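Putative protease (Parabacteroides distasonis ATCC 8503, PDB 3KD4) is of unknown function but is probably an exported hydrolase, possibly a protease, built from a large beta domain, a helix-rich middle part and a C-terminal beta domain. Local coordinates at residues 13-18 with 23-28; 49-54 with 122-127; 346-351 with 368-373. One frame throughout, in Å; residues are numbered along the deposited sequence.

Interaction 1: residues 13-18 with 23-28; sequences KAWTLH and QEYRSS. With GOL (glycerol), chain H.
Tyr25 and Gln23 bury the most surface, followed by Lys13 and Glu24, where residues 13-18 pair with 23-28, the two arms of an antiparallel beta hairpin whose strands, 6-17 and 23-33, lie side by side inside the large mixed N-terminal sheet; 23-28 falls in the DUF3857 range. The short segments run at 174° to each other, and two reciprocal pairs of backbone hydrogen bonds, Ala14 with Arg26 and Thr16 with Glu24, fix the register. Between them Trp15 and Tyr25 form a non-hydrogen-bonded pair whose side chains leave the same face of the sheet. Tyr25 has CG anti to its backbone nitrogen (chi1 168°), whereas Trp15 has CG anti to its carbonyl carbon; the two lie alongside each other, with Tyr25 CD1 over one face of the indole, toward the rim, 3.3 Å from Trp15 NE1. The ring planes meet obliquely, at 39°. The extended Lys13 chain passes the phenol end, its CE 3.3 Å from Tyr25 OH, and carries NZ on to a salt bridge with Glu132 of strand 129-133, the strand that also packs on Trp15. At the turn end of this face Gln23 CG packs 3.9 Å from Leu17 CD1, while its amide has a weak bond to Ala127 O. The other face carries Thr16, Glu24 and Arg26 beside Ala14. Arg26 forms a salt bridge there with Asp115 of the adjoining strand 111-120, and Glu24 OE2 bonds Ser117 OG. A glycerol, probably left from crystallisation, bridges the two strands on this side: its O2 shares a hydrogen bond with Thr16 OG1 at 2.7 Å, and its O3 donates to Glu24 OE1 at 2.6 Å.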
loop_
_atom_site.group_PDB
_atom_site.type_symbol
_atom_site.label_atom_id
_atom_site.label_comp_id
_atom_site.label_asym_id
_atom_site.label_seq_id
_atom_site.Cartn_x
_atom_site.Cartn_y
_atom_site.Cartn_z
ATOM N N LYS A 13 0.266 -23.524 -5.721
ATOM C CA LYS A 13 0.707 -23.141 -4.375
ATOM C C LYS A 13 -0.035 -24.007 -3.384
ATOM O O LYS A 13 -1.260 -24.217 -3.529
ATOM C CB LYS A 13 0.449 -21.666 -4.093
ATOM C CG LYS A 13 1.282 -20.766 -4.987
ATOM C CD LYS A 13 1.005 -19.300 -4.820
ATOM C CE LYS A 13 2.058 -18.474 -5.623
ATOM N NZ LYS A 13 1.821 -17.028 -5.491
ATOM N N ALA A 14 0.689 -24.537 -2.400
ATOM C CA ALA A 14 0.097 -25.437 -1.428
ATOM C C ALA A 14 0.584 -25.054 -0.045
ATOM O O ALA A 14 1.803 -24.936 0.165
ATOM C CB ALA A 14 0.460 -26.899 -1.760
ATOM N N TRP A 15 -0.352 -24.861 0.895
ATOM C CA TRP A 15 0.003 -24.570 2.268
ATOM C C TRP A 15 -0.449 -25.756 3.113
ATOM O O TRP A 15 -1.534 -26.314 2.889
ATOM C CB TRP A 15 -0.684 -23.298 2.799
ATOM C CG TRP A 15 -0.267 -22.019 2.209
ATOM C CD1 TRP A 15 0.585 -21.109 2.728
ATOM C CD2 TRP A 15 -0.733 -21.480 0.972
ATOM N NE1 TRP A 15 0.692 -20.014 1.880
ATOM C CE2 TRP A 15 -0.138 -20.218 0.809
ATOM C CE3 TRP A 15 -1.653 -21.922 0.019
ATOM C CZ2 TRP A 15 -0.392 -19.411 -0.288
ATOM C CZ3 TRP A 15 -1.871 -21.131 -1.111
ATOM C CH2 TRP A 15 -1.232 -19.895 -1.250
ATOM N N THR A 16 0.386 -26.142 4.056
ATOM C CA THR A 16 0.106 -27.204 4.976
ATOM C C THR A 16 0.411 -26.758 6.401
ATOM O O THR A 16 1.501 -26.254 6.686
ATOM C CB THR A 16 0.977 -28.413 4.663
ATOM O OG1 THR A 16 0.829 -28.735 3.278
ATOM C CG2 THR A 16 0.596 -29.607 5.564
ATOM N N LEU A 17 -0.531 -27.002 7.300
ATOM C CA LEU A 17 -0.295 -26.857 8.742
ATOM C C LEU A 17 -0.251 -28.256 9.345
ATOM O O LEU A 17 -1.168 -29.010 9.147
ATOM C CB LEU A 17 -1.444 -26.107 9.385
ATOM C CG LEU A 17 -1.465 -25.982 10.908
ATOM C CD1 LEU A 17 -0.297 -25.152 11.398
ATOM C CD2 LEU A 17 -2.859 -25.403 11.385
ATOM N N HIS A 18 0.784 -28.557 10.118
ATOM C CA HIS A 18 0.912 -29.840 10.802
ATOM C C HIS A 18 0.444 -29.700 12.252
ATOM O O HIS A 18 0.426 -28.595 12.785
ATOM C CB HIS A 18 2.355 -30.319 10.771
ATOM C CG HIS A 18 2.877 -30.521 9.392
ATOM N ND1 HIS A 18 2.496 -31.587 8.606
ATOM C CD2 HIS A 18 3.771 -29.813 8.657
ATOM C CE1 HIS A 18 3.108 -31.509 7.432
ATOM N NE2 HIS A 18 3.883 -30.437 7.437
ATOM N N GLN A 23 4.743 -25.690 9.542
ATOM C CA GLN A 23 4.068 -25.397 8.278
ATOM C C GLN A 23 4.962 -25.704 7.109
ATOM O O GLN A 23 6.199 -25.788 7.223
ATOM C CB GLN A 23 3.604 -23.932 8.210
ATOM C CG GLN A 23 2.565 -23.617 9.266
ATOM C CD GLN A 23 2.004 -22.220 9.182
ATOM O OE1 GLN A 23 2.091 -21.574 8.150
ATOM N NE2 GLN A 23 1.403 -21.748 10.275
ATOM N N GLU A 24 4.325 -25.907 5.961
ATOM C CA GLU A 24 5.038 -25.925 4.713
ATOM C C GLU A 24 4.284 -25.044 3.763
ATOM O O GLU A 24 3.021 -25.044 3.733
ATOM C CB GLU A 24 5.198 -27.351 4.167
ATOM C CG GLU A 24 5.851 -27.379 2.767
ATOM C CD GLU A 24 6.201 -28.794 2.224
ATOM O OE1 GLU A 24 5.818 -29.766 2.868
ATOM O OE2 GLU A 24 6.815 -28.893 1.128
ATOM N N TYR A 25 5.039 -24.267 3.000
ATOM C CA TYR A 25 4.531 -23.580 1.820
ATOM C C TYR A 25 5.319 -24.072 0.587
ATOM O O TYR A 25 6.549 -24.037 0.569
ATOM C CB TYR A 25 4.669 -22.057 1.981
ATOM C CG TYR A 25 4.433 -21.282 0.687
ATOM C CD1 TYR A 25 3.177 -21.242 0.108
ATOM C CD2 TYR A 25 5.476 -20.591 0.034
ATOM C CE1 TYR A 25 2.941 -20.533 -1.066
ATOM C CE2 TYR A 25 5.237 -19.863 -1.167
ATOM C CZ TYR A 25 3.974 -19.852 -1.700
ATOM O OH TYR A 25 3.675 -19.164 -2.854
ATOM N N ARG A 26 4.629 -24.590 -0.402
ATOM C CA ARG A 26 5.271 -25.111 -1.604
ATOM C C ARG A 26 4.732 -24.369 -2.813
ATOM O O ARG A 26 3.509 -24.229 -2.977
ATOM C CB ARG A 26 5.067 -26.605 -1.770
ATOM C CG ARG A 26 5.805 -27.191 -2.996
ATOM C CD ARG A 26 5.903 -28.703 -2.941
ATOM N NE ARG A 26 6.679 -29.205 -4.109
ATOM C CZ ARG A 26 7.028 -30.473 -4.262
ATOM N NH1 ARG A 26 6.715 -31.367 -3.329
ATOM N NH2 ARG A 26 7.714 -30.843 -5.320
ATOM N N SER A 27 5.650 -23.842 -3.615
ATOM C CA SER A 27 5.290 -23.002 -4.761
ATOM C C SER A 27 5.948 -23.546 -5.988
ATOM O O SER A 27 7.168 -23.689 -5.980
ATOM C CB SER A 27 5.777 -21.549 -4.565
ATOM O OG SER A 27 5.694 -20.809 -5.780
ATOM N N SER A 28 5.159 -23.903 -7.014
ATOM C CA SER A 28 5.764 -24.247 -8.320
ATOM C C SER A 28 5.177 -23.416 -9.402
ATOM O O SER A 28 4.001 -22.969 -9.333
ATOM C CB SER A 28 5.655 -25.729 -8.725
ATOM O OG SER A 28 4.318 -26.055 -8.831
HETATM C C1 GOL H . 2.416 -32.998 1.719
HETATM O O1 GOL H . 2.003 -32.743 0.386
HETATM C C2 GOL H . 2.383 -31.679 2.489
HETATM O O2 GOL H . 1.005 -31.296 2.515
HETATM C C3 GOL H . 3.007 -31.880 3.885
HETATM O O3 GOL H . 3.880 -30.820 4.330
HETATM O O HOH W 1 6.801 -30.087 5.943
#

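Interaction 2: residues 49-54 with 122-127; sequences VYNPDF and PGYYPA
Asn51, Phe54 and Tyr124 bring two connecting segments together, with the nearest alpha carbons, those of Phe54 and Tyr124, 6.5 Å apart and no backbone hydrogen bond between 49-54 and 122-127. The first segment leaves strand 45-50 through an Asx turn, in which Asn51 OD1 accepts from Asp53 N, and leads into strand 55-65; the second is the loop between strands 111-120 and 129-133. Both belong to the DUF3857 region. Within the turn Phe54 N also bonds back to Asn51 O, which curls the chain so that the Asn51 and Phe54 side chains both reach Tyr124. Most of the buried surface belongs to Phe54 and Tyr124. Their ring planes are nearly parallel, 18° apart, but displaced so that mainly their rims face each other, with centroids 4.7 Å apart. Tyr124 CD1 sits over one face of the phenylalanine ring near its rim, 3.3 Å from Phe54 CD1. In return Phe54 CB lies over the face of the tyrosine ring, a CH-pi contact of 4.0 Å to the centroid. The first torsion of Tyr124, -176°, sets its CG anti to the backbone nitrogen and directs the ring across to the turn. Gly123, whose positive phi suits glycine, leaves its carbonyl O 4.1 Å from Phe54 CE2. The phenol oxygen is also held from the loop around residue 267, by a weak bond with Ala267 O. Asn51 is gripped at both ends of its amide: OD1 takes Gln95 NE2 as well as Asp53 N, and ND2 has a weak bond to Met268 O. The amide stands almost perpendicular to the tyrosine ring, and Asn51 ND2 donates close to its own amide plane to Tyr124 OH, 3.1 Å away.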
loop_
_atom_site.group_PDB
_atom_site.type_symbol
_atom_site.label_atom_id
_atom_site.label_comp_id
_atom_site.label_asym_id
_atom_site.label_seq_id
_atom_site.Cartn_x
_atom_site.Cartn_y
_atom_site.Cartn_z
ATOM N N VAL A 49 12.044 -14.922 -0.163
ATOM C CA VAL A 49 12.397 -14.362 1.139
ATOM C C VAL A 49 12.022 -15.314 2.278
ATOM O O VAL A 49 10.954 -15.894 2.266
ATOM C CB VAL A 49 11.699 -12.988 1.305
ATOM C CG1 VAL A 49 11.961 -12.403 2.697
ATOM C CG2 VAL A 49 12.227 -11.979 0.202
ATOM N N TYR A 50 12.900 -15.505 3.261
ATOM C CA TYR A 50 12.549 -16.330 4.404
ATOM C C TYR A 50 13.381 -15.985 5.607
ATOM O O TYR A 50 14.396 -15.276 5.508
ATOM C CB TYR A 50 12.664 -17.824 4.078
ATOM C CG TYR A 50 14.073 -18.275 3.760
ATOM C CD1 TYR A 50 14.681 -17.960 2.549
ATOM C CD2 TYR A 50 14.791 -19.033 4.670
ATOM C CE1 TYR A 50 16.015 -18.378 2.275
ATOM C CE2 TYR A 50 16.087 -19.466 4.399
ATOM C CZ TYR A 50 16.697 -19.112 3.228
ATOM O OH TYR A 50 17.979 -19.584 3.009
ATOM N N ASN A 51 12.938 -16.495 6.760
ATOM C CA ASN A 51 13.631 -16.239 8.015
ATOM C C ASN A 51 14.302 -17.511 8.515
ATOM O O ASN A 51 13.636 -18.395 9.065
ATOM C CB ASN A 51 12.614 -15.733 9.038
ATOM C CG ASN A 51 13.255 -15.359 10.365
ATOM O OD1 ASN A 51 14.407 -15.627 10.584
ATOM N ND2 ASN A 51 12.493 -14.755 11.245
ATOM N N PRO A 52 15.619 -17.612 8.361
ATOM C CA PRO A 52 16.299 -18.838 8.703
ATOM C C PRO A 52 16.336 -19.170 10.183
ATOM O O PRO A 52 16.691 -20.285 10.516
ATOM C CB PRO A 52 17.731 -18.609 8.217
ATOM C CG PRO A 52 17.875 -17.188 8.011
ATOM C CD PRO A 52 16.540 -16.609 7.791
ATOM N N ASP A 53 15.970 -18.257 11.067
ATOM C CA ASP A 53 15.835 -18.651 12.467
ATOM C C ASP A 53 14.733 -19.711 12.660
ATOM O O ASP A 53 14.802 -20.484 13.599
ATOM C CB ASP A 53 15.530 -17.468 13.349
ATOM C CG ASP A 53 16.702 -16.509 13.495
ATOM O OD1 ASP A 53 17.844 -16.840 13.129
ATOM O OD2 ASP A 53 16.444 -15.385 13.962
ATOM N N PHE A 54 13.720 -19.732 11.794
ATOM C CA PHE A 54 12.647 -20.720 11.910
ATOM C C PHE A 54 12.281 -21.399 10.613
ATOM O O PHE A 54 11.429 -22.319 10.611
ATOM C CB PHE A 54 11.389 -20.039 12.446
ATOM C CG PHE A 54 11.553 -19.475 13.846
ATOM C CD1 PHE A 54 12.100 -18.223 14.047
ATOM C CD2 PHE A 54 11.167 -20.216 14.953
ATOM C CE1 PHE A 54 12.275 -17.722 15.353
ATOM C CE2 PHE A 54 11.332 -19.700 16.254
ATOM C CZ PHE A 54 11.876 -18.470 16.439
ATOM N N PRO A 122 7.937 -25.565 14.357
ATOM C CA PRO A 122 6.925 -25.179 15.326
ATOM C C PRO A 122 7.332 -23.939 16.083
ATOM O O PRO A 122 8.495 -23.678 16.216
ATOM C CB PRO A 122 6.867 -26.381 16.289
ATOM C CG PRO A 122 7.411 -27.508 15.545
ATOM C CD PRO A 122 8.446 -26.921 14.608
ATOM N N GLY A 123 6.379 -23.170 16.551
ATOM C CA GLY A 123 6.655 -22.059 17.438
ATOM C C GLY A 123 6.917 -20.712 16.782
ATOM O O GLY A 123 7.390 -19.789 17.445
ATOM N N TYR A 124 6.718 -20.588 15.485
ATOM C CA TYR A 124 7.004 -19.340 14.788
ATOM C C TYR A 124 5.676 -18.696 14.383
ATOM O O TYR A 124 5.453 -17.538 14.645
ATOM C CB TYR A 124 7.839 -19.593 13.528
ATOM C CG TYR A 124 8.255 -18.358 12.792
ATOM C CD1 TYR A 124 8.980 -17.364 13.433
ATOM C CD2 TYR A 124 7.919 -18.164 11.453
ATOM C CE1 TYR A 124 9.388 -16.213 12.767
ATOM C CE2 TYR A 124 8.339 -16.999 10.758
ATOM C CZ TYR A 124 9.068 -16.035 11.434
ATOM O OH TYR A 124 9.477 -14.863 10.794
ATOM N N TYR A 125 4.790 -19.436 13.740
ATOM C CA TYR A 125 3.499 -18.857 13.365
ATOM C C TYR A 125 2.418 -19.346 14.313
ATOM O O TYR A 125 2.289 -20.540 14.495
ATOM C CB TYR A 125 3.159 -19.255 11.951
ATOM C CG TYR A 125 3.975 -18.568 10.899
ATOM C CD1 TYR A 125 4.228 -17.200 10.963
ATOM C CD2 TYR A 125 4.438 -19.260 9.804
ATOM C CE1 TYR A 125 4.979 -16.567 9.971
ATOM C CE2 TYR A 125 5.161 -18.616 8.782
ATOM C CZ TYR A 125 5.438 -17.274 8.898
ATOM O OH TYR A 125 6.158 -16.625 7.900
ATOM N N PRO A 126 1.615 -18.435 14.886
ATOM C CA PRO A 126 0.501 -18.862 15.733
ATOM C C PRO A 126 -0.563 -19.668 15.004
ATOM O O PRO A 126 -1.249 -20.460 15.632
ATOM C CB PRO A 126 -0.100 -17.542 16.223
ATOM C CG PRO A 126 0.936 -16.546 16.077
ATOM C CD PRO A 126 1.756 -16.966 14.885
ATOM N N ALA A 127 -0.671 -19.496 13.690
ATOM C CA ALA A 127 -1.750 -20.118 12.924
ATOM C C ALA A 127 -1.367 -20.159 11.448
ATOM O O ALA A 127 -0.408 -19.530 11.051
ATOM C CB ALA A 127 -3.074 -19.298 13.132
#

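Interaction 3: residues 346-351 with 368-373; sequences LTNRGG and TPIQIK
Thr347 and Thr368 form the close part of this surface contact, where a short helical turn around 346-349 meets the chain just ahead of strand 370-380, an edge strand of the C-terminal mixed sheet. A single direct hydrogen bond joins the backbones: Thr368 N donates to Thr347 O at 2.9 Å, nearly straight at 170° but tilted from the carbonyl plane. Beside it the two threonine side chains lie alongside each other, pointing the same way, with Thr347 CB 3.5 Å from Thr368 OG1. The other direct touch is slighter. Asn348 CB starts off away from the strand, but the side chain bends back and places OD1 3.5 Å from Ile370 CD1, an apolar neighbour that offers that oxygen no bond. Ile370 also packs on Ile423 of the next strand, and Asn348 on Ser421. Water bridges the solvent side of the threonine pair. One molecule lies 2.9 Å from both Asn348 O and Thr368 O and may link them. A second is held by three groups: it donates to Asn348 OD1 and Thr368 O, while Thr347 OG1, placed between its backbone N and carbonyl carbon (chi1 57°), donates to the water oxygen, 2.7 Å away.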
loop_
_atom_site.group_PDB
_atom_site.type_symbol
_atom_site.label_atom_id
_atom_site.label_comp_id
_atom_site.label_asym_id
_atom_site.label_seq_id
_atom_site.Cartn_x
_atom_site.Cartn_y
_atom_site.Cartn_z
ATOM N N LEU A 346 -6.219 8.093 8.099
ATOM C CA LEU A 346 -7.247 7.079 7.834
ATOM C C LEU A 346 -8.453 7.669 7.138
ATOM O O LEU A 346 -9.099 6.988 6.353
ATOM C CB LEU A 346 -7.711 6.376 9.116
ATOM C CG LEU A 346 -6.758 5.410 9.788
ATOM C CD1 LEU A 346 -7.470 4.810 11.019
ATOM C CD2 LEU A 346 -6.316 4.300 8.853
ATOM N N THR A 347 -8.727 8.943 7.388
ATOM C CA THR A 347 -9.870 9.623 6.778
ATOM C C THR A 347 -9.670 9.954 5.277
ATOM O O THR A 347 -10.607 10.412 4.611
ATOM C CB THR A 347 -10.217 10.891 7.576
ATOM O OG1 THR A 347 -9.057 11.748 7.636
ATOM C CG2 THR A 347 -10.678 10.512 9.013
ATOM N N ASN A 348 -8.478 9.701 4.727
ATOM C CA ASN A 348 -8.292 9.843 3.276
ATOM C C ASN A 348 -9.070 8.794 2.516
ATOM O O ASN A 348 -9.765 9.091 1.554
ATOM C CB ASN A 348 -6.812 9.802 2.866
ATOM C CG ASN A 348 -6.086 11.071 3.184
ATOM O OD1 ASN A 348 -6.606 11.964 3.856
ATOM N ND2 ASN A 348 -4.878 11.179 2.680
ATOM N N ARG A 349 -8.957 7.543 2.937
ATOM C CA ARG A 349 -9.685 6.470 2.267
ATOM C C ARG A 349 -11.011 6.171 2.958
ATOM O O ARG A 349 -11.911 5.570 2.376
ATOM C CB ARG A 349 -8.805 5.222 2.174
ATOM C CG ARG A 349 -7.521 5.405 1.315
ATOM C CD ARG A 349 -6.625 4.171 1.386
ATOM N NE ARG A 349 -7.384 2.971 1.059
ATOM C CZ ARG A 349 -7.754 2.621 -0.174
ATOM N NH1 ARG A 349 -7.403 3.355 -1.229
ATOM N NH2 ARG A 349 -8.478 1.524 -0.371
ATOM N N GLY A 350 -11.140 6.560 4.220
ATOM C CA GLY A 350 -12.379 6.390 4.945
ATOM C C GLY A 350 -12.936 4.992 4.857
ATOM O O GLY A 350 -12.234 4.001 5.112
ATOM N N GLY A 351 -14.210 4.926 4.463
ATOM C CA GLY A 351 -14.935 3.688 4.319
ATOM C C GLY A 351 -14.567 2.799 3.129
ATOM O O GLY A 351 -15.170 1.751 2.965
ATOM N N THR A 368 -12.802 12.253 4.847
ATOM C CA THR A 368 -12.617 13.696 5.047
ATOM C C THR A 368 -11.719 14.231 3.932
ATOM O O THR A 368 -10.643 13.694 3.715
ATOM C CB THR A 368 -11.916 14.004 6.402
ATOM O OG1 THR A 368 -12.663 13.447 7.480
ATOM C CG2 THR A 368 -11.783 15.495 6.629
ATOM N N PRO A 369 -12.159 15.280 3.208
ATOM C CA PRO A 369 -11.272 15.911 2.232
ATOM C C PRO A 369 -10.021 16.519 2.833
ATOM O O PRO A 369 -10.072 17.114 3.900
ATOM C CB PRO A 369 -12.130 17.034 1.634
ATOM C CG PRO A 369 -13.527 16.671 1.961
ATOM C CD PRO A 369 -13.506 15.881 3.211
ATOM N N ILE A 370 -8.902 16.383 2.139
ATOM C CA ILE A 370 -7.715 17.155 2.462
ATOM C C ILE A 370 -8.015 18.574 2.010
ATOM O O ILE A 370 -8.626 18.797 0.941
ATOM C CB ILE A 370 -6.472 16.632 1.728
ATOM C CG1 ILE A 370 -6.074 15.264 2.282
ATOM C CG2 ILE A 370 -5.286 17.617 1.824
ATOM C CD1 ILE A 370 -5.643 15.283 3.762
ATOM N N GLN A 371 -7.604 19.531 2.826
ATOM C CA GLN A 371 -7.871 20.939 2.559
ATOM C C GLN A 371 -6.565 21.606 2.277
ATOM O O GLN A 371 -5.692 21.565 3.134
ATOM C CB GLN A 371 -8.463 21.607 3.785
ATOM C CG GLN A 371 -9.827 21.124 4.183
ATOM C CD GLN A 371 -10.920 21.617 3.274
ATOM O OE1 GLN A 371 -10.735 22.535 2.451
ATOM N NE2 GLN A 371 -12.089 21.015 3.418
ATOM N N ILE A 372 -6.422 22.218 1.096
ATOM C CA ILE A 372 -5.220 22.980 0.751
ATOM C C ILE A 372 -5.567 24.459 0.479
ATOM O O ILE A 372 -6.523 24.794 -0.223
ATOM C CB ILE A 372 -4.450 22.336 -0.419
ATOM C CG1 ILE A 372 -3.790 21.043 0.082
ATOM C CG2 ILE A 372 -3.339 23.270 -0.948
ATOM C CD1 ILE A 372 -3.615 20.093 -0.943
ATOM N N LYS A 373 -4.813 25.341 1.116
ATOM C CA LYS A 373 -5.023 26.775 0.935
ATOM C C LYS A 373 -3.662 27.414 0.892
ATOM O O LYS A 373 -2.927 27.348 1.862
ATOM C CB LYS A 373 -5.874 27.349 2.062
ATOM C CG LYS A 373 -6.193 28.842 1.899
ATOM C CD LYS A 373 -7.312 29.246 2.868
ATOM C CE LYS A 373 -7.743 30.700 2.660
ATOM N NZ LYS A 373 -9.240 30.822 2.772
HETATM O O HOH W 2 -8.534 13.024 5.322
HETATM O O HOH W 3 -10.733 11.835 1.553
#

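In the fold
Interactions 1 and 2 both belong to the N-terminal beta region, their centres about 13 Å apart, and they touch through Gln23 NE2, which meets Ala127 O and packs on Tyr125 CB. Interaction 3 lies on the opposite side of the chain's centre, its centre about 41 Å from that of interaction 1. The first two are partly buried, the third a surface contact. Regular backbone bonding inside one sheet dominates 13-18 with 23-28; side chains do most of the joining of 49-54 with 122-127, by aromatic packing plus one amide-to-phenol bond; and 346-351 with 368-373 joins a short helix to the lead-in of a different sheet through one direct backbone bond, threonine packing and water.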